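PDB 1H4V: histidine--tRNA ligase from Thermus thermophilus, which catalyses the ATP-dependent attachment of L-histidine to tRNA(His), releasing AMP and diphosphate. Local coordinates for residues 280-292 with 301-315. Numbering follows the deposited sequence.
Sequences SALGGGGRYDGLS and PGVGFAFGVERVALA
G302 lies under one face of the Y288 ring, its CA 4.0 Å from the ring centroid in a CH-pi contact. Glycine suits G302, because a CB would run into CE1 of the Y288 ring. CG of Y288 stands between the backbone N and the carbonyl carbon (chi1 50°), which turns the ring across the neighbouring strand, while the Y288 amide donates to G302 O at 2.9 Å. An alanine in place of Y288 would probably keep that backbone bond but leave G302 without its aromatic cover and E130 without its weak hydrogen bond to the phenol OH. Beside it, D289 OD2 accepts two bonds: G302 N comes from the anti side at 3.0 Å, tilted 29° out of the carboxylate plane, and R287 NH1 meets the syn lone pair of OD2 at 3.2 Å in a salt bridge. The R287 guanidinium, reached by a chain that bends at chi3 (-74°), has V303 CB over one face and a second salt bridge to D140.

These residues end an antiparallel pair, 281-287 with 302-308, in the middle of the largely antiparallel sheet of the class II synthetase catalytic domain. G284 pairs with A306 through G284 N to A306 O (3.0 Å) and the reverse bond; G286 pairs likewise with G304. G283 and G285 fit because a CB on either would clash with the facing strand. At the far end L282 CD2 packs on A315 CB (3.8 Å) of the helix that follows strand 302-308. On the face carrying V303, F305 and F307, helix 137-153 covers the sheet through L139, L146 and L147.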
# COMPACT_ATOMS: atom_id res chain seq x y z
N SER A 280 11.75 15.76 16.09
CA SER A 280 13.11 15.62 15.58
C SER A 280 13.47 14.15 15.40
O SER A 280 14.31 13.81 14.57
CB SER A 280 14.11 16.28 16.54
OG SER A 280 14.13 15.62 17.80
N ALA A 281 12.83 13.29 16.20
CA ALA A 281 13.07 11.85 16.12
C ALA A 281 12.44 11.29 14.86
O ALA A 281 11.24 11.47 14.62
CB ALA A 281 12.49 11.15 17.34
N LEU A 282 13.24 10.62 14.04
CA LEU A 282 12.75 10.04 12.80
C LEU A 282 12.14 8.67 13.04
O LEU A 282 11.22 8.25 12.34
CB LEU A 282 13.89 9.93 11.79
CG LEU A 282 14.53 11.28 11.47
CD1 LEU A 282 15.70 11.10 10.53
CD2 LEU A 282 13.47 12.19 10.85
N GLY A 283 12.66 7.99 14.05
CA GLY A 283 12.17 6.66 14.38
C GLY A 283 12.90 6.12 15.59
O GLY A 283 13.85 6.74 16.08
N GLY A 284 12.47 4.97 16.08
CA GLY A 284 13.11 4.39 17.25
C GLY A 284 12.40 3.12 17.65
O GLY A 284 11.49 2.66 16.96
N GLY A 285 12.82 2.53 18.76
CA GLY A 285 12.19 1.29 19.19
C GLY A 285 12.87 0.65 20.38
O GLY A 285 13.37 1.32 21.27
N GLY A 286 12.89 -0.67 20.39
CA GLY A 286 13.51 -1.37 21.49
C GLY A 286 12.87 -2.72 21.73
O GLY A 286 12.04 -3.18 20.95
N ARG A 287 13.28 -3.35 22.83
CA ARG A 287 12.81 -4.67 23.20
C ARG A 287 11.48 -4.58 23.96
O ARG A 287 11.25 -3.64 24.72
CB ARG A 287 13.91 -5.35 24.03
CG ARG A 287 13.64 -6.76 24.48
CD ARG A 287 14.94 -7.39 24.96
NE ARG A 287 15.82 -7.74 23.84
CZ ARG A 287 15.61 -8.76 23.02
NH1 ARG A 287 14.55 -9.54 23.19
NH2 ARG A 287 16.45 -9.02 22.03
N TYR A 288 10.61 -5.56 23.74
CA TYR A 288 9.28 -5.58 24.37
C TYR A 288 8.81 -7.00 24.66
O TYR A 288 7.76 -7.43 24.15
CB TYR A 288 8.28 -4.91 23.45
CG TYR A 288 8.34 -5.44 22.04
CD1 TYR A 288 7.70 -6.64 21.69
CD2 TYR A 288 9.08 -4.78 21.06
CE1 TYR A 288 7.80 -7.15 20.41
CE2 TYR A 288 9.19 -5.29 19.78
CZ TYR A 288 8.55 -6.48 19.46
OH TYR A 288 8.68 -7.00 18.20
N ASP A 289 9.54 -7.71 25.50
CA ASP A 289 9.24 -9.09 25.83
C ASP A 289 7.88 -9.51 26.41
O ASP A 289 7.49 -10.66 26.26
CB ASP A 289 10.38 -9.63 26.71
CG ASP A 289 11.74 -9.55 26.01
OD1 ASP A 289 12.77 -9.81 26.67
OD2 ASP A 289 11.77 -9.22 24.80
N GLY A 290 7.14 -8.60 27.05
CA GLY A 290 5.86 -9.01 27.61
C GLY A 290 4.58 -8.73 26.83
O GLY A 290 3.47 -8.97 27.33
N LEU A 291 4.70 -8.25 25.60
CA LEU A 291 3.54 -7.92 24.79
C LEU A 291 2.74 -9.14 24.33
O LEU A 291 1.51 -9.10 24.28
CB LEU A 291 3.96 -7.07 23.57
CG LEU A 291 2.88 -6.72 22.55
CD1 LEU A 291 1.82 -5.85 23.18
CD2 LEU A 291 3.52 -6.00 21.39
N SER A 292 3.43 -10.22 23.99
CA SER A 292 2.76 -11.43 23.53
C SER A 292 1.79 -11.99 24.58
O SER A 292 0.64 -12.28 24.27
CB SER A 292 3.79 -12.49 23.17
OG SER A 292 3.16 -13.67 22.71
N PRO A 301 9.95 -13.12 23.15
CA PRO A 301 10.88 -11.99 23.22
C PRO A 301 10.81 -11.22 21.91
O PRO A 301 10.66 -11.81 20.84
CB PRO A 301 12.25 -12.65 23.40
CG PRO A 301 11.91 -13.99 24.01
CD PRO A 301 10.68 -14.40 23.26
N GLY A 302 10.94 -9.90 21.98
CA GLY A 302 10.86 -9.12 20.76
C GLY A 302 11.65 -7.85 20.81
O GLY A 302 11.91 -7.30 21.87
N VAL A 303 12.07 -7.38 19.64
CA VAL A 303 12.82 -6.14 19.55
C VAL A 303 12.62 -5.66 18.13
O VAL A 303 12.54 -6.47 17.20
CB VAL A 303 14.33 -6.36 19.85
CG1 VAL A 303 14.94 -7.29 18.83
CG2 VAL A 303 15.06 -5.03 19.86
N GLY A 304 12.51 -4.35 17.95
CA GLY A 304 12.29 -3.81 16.62
C GLY A 304 12.21 -2.31 16.65
O GLY A 304 12.61 -1.68 17.63
N PHE A 305 11.69 -1.73 15.57
CA PHE A 305 11.56 -0.28 15.47
C PHE A 305 10.50 0.13 14.47
O PHE A 305 9.97 -0.69 13.73
CB PHE A 305 12.90 0.35 15.05
CG PHE A 305 13.33 -0.00 13.65
CD1 PHE A 305 14.31 -0.97 13.42
CD2 PHE A 305 12.77 0.65 12.55
CE1 PHE A 305 14.72 -1.28 12.11
CE2 PHE A 305 13.17 0.34 11.25
CZ PHE A 305 14.15 -0.62 11.03
N ALA A 306 10.23 1.43 14.44
CA ALA A 306 9.28 2.00 13.50
C ALA A 306 9.76 3.41 13.22
O ALA A 306 10.40 4.03 14.07
CB ALA A 306 7.88 2.05 14.10
N PHE A 307 9.49 3.91 12.02
CA PHE A 307 9.81 5.30 11.68
C PHE A 307 8.70 5.83 10.78
O PHE A 307 8.07 5.09 10.02
CB PHE A 307 11.21 5.44 11.04
CG PHE A 307 11.36 4.81 9.68
CD1 PHE A 307 10.72 5.35 8.57
CD2 PHE A 307 12.22 3.74 9.50
CE1 PHE A 307 10.94 4.82 7.30
CE2 PHE A 307 12.45 3.20 8.23
CZ PHE A 307 11.81 3.74 7.13
N GLY A 308 8.40 7.12 10.93
CA GLY A 308 7.34 7.72 10.15
C GLY A 308 7.81 8.15 8.78
O GLY A 308 8.79 8.89 8.65
N VAL A 309 7.13 7.67 7.76
CA VAL A 309 7.47 8.02 6.39
C VAL A 309 7.43 9.54 6.19
O VAL A 309 8.35 10.11 5.59
CB VAL A 309 6.52 7.31 5.40
CG1 VAL A 309 6.81 7.73 3.97
CG2 VAL A 309 6.68 5.78 5.56
N GLU A 310 6.39 10.19 6.70
CA GLU A 310 6.28 11.64 6.56
C GLU A 310 7.40 12.36 7.31
O GLU A 310 7.90 13.38 6.84
CB GLU A 310 4.92 12.16 7.07
CG GLU A 310 3.72 11.78 6.21
CD GLU A 310 3.21 10.36 6.48
OE1 GLU A 310 3.74 9.70 7.40
OE2 GLU A 310 2.28 9.93 5.76
N ARG A 311 7.80 11.84 8.47
CA ARG A 311 8.88 12.45 9.24
C ARG A 311 10.15 12.41 8.39
O ARG A 311 10.90 13.38 8.33
CB ARG A 311 9.14 11.69 10.54
CG ARG A 311 8.06 11.80 11.59
CD ARG A 311 8.12 13.12 12.34
NE ARG A 311 7.13 13.19 13.41
CZ ARG A 311 7.13 12.41 14.48
NH1 ARG A 311 8.08 11.49 14.63
NH2 ARG A 311 6.17 12.53 15.39
N VAL A 312 10.39 11.26 7.77
CA VAL A 312 11.57 11.08 6.94
C VAL A 312 11.54 11.95 5.69
O VAL A 312 12.54 12.57 5.36
CB VAL A 312 11.74 9.59 6.54
CG1 VAL A 312 12.87 9.44 5.54
CG2 VAL A 312 12.05 8.76 7.80
N ALA A 313 10.39 12.02 5.01
CA ALA A 313 10.29 12.87 3.82
C ALA A 313 10.58 14.32 4.19
O ALA A 313 11.18 15.06 3.41
CB ALA A 313 8.90 12.76 3.20
N LEU A 314 10.17 14.74 5.39
CA LEU A 314 10.44 16.11 5.81
C LEU A 314 11.94 16.28 6.06
O LEU A 314 12.53 17.29 5.67
CB LEU A 314 9.66 16.46 7.09
CG LEU A 314 8.21 16.93 6.92
CD1 LEU A 314 7.55 17.01 8.28
CD2 LEU A 314 8.17 18.28 6.22
N ALA A 315 12.55 15.29 6.70
CA ALA A 315 13.98 15.36 6.96
C ALA A 315 14.75 15.46 5.64
O ALA A 315 15.68 16.26 5.53
CB ALA A 315 14.44 14.15 7.75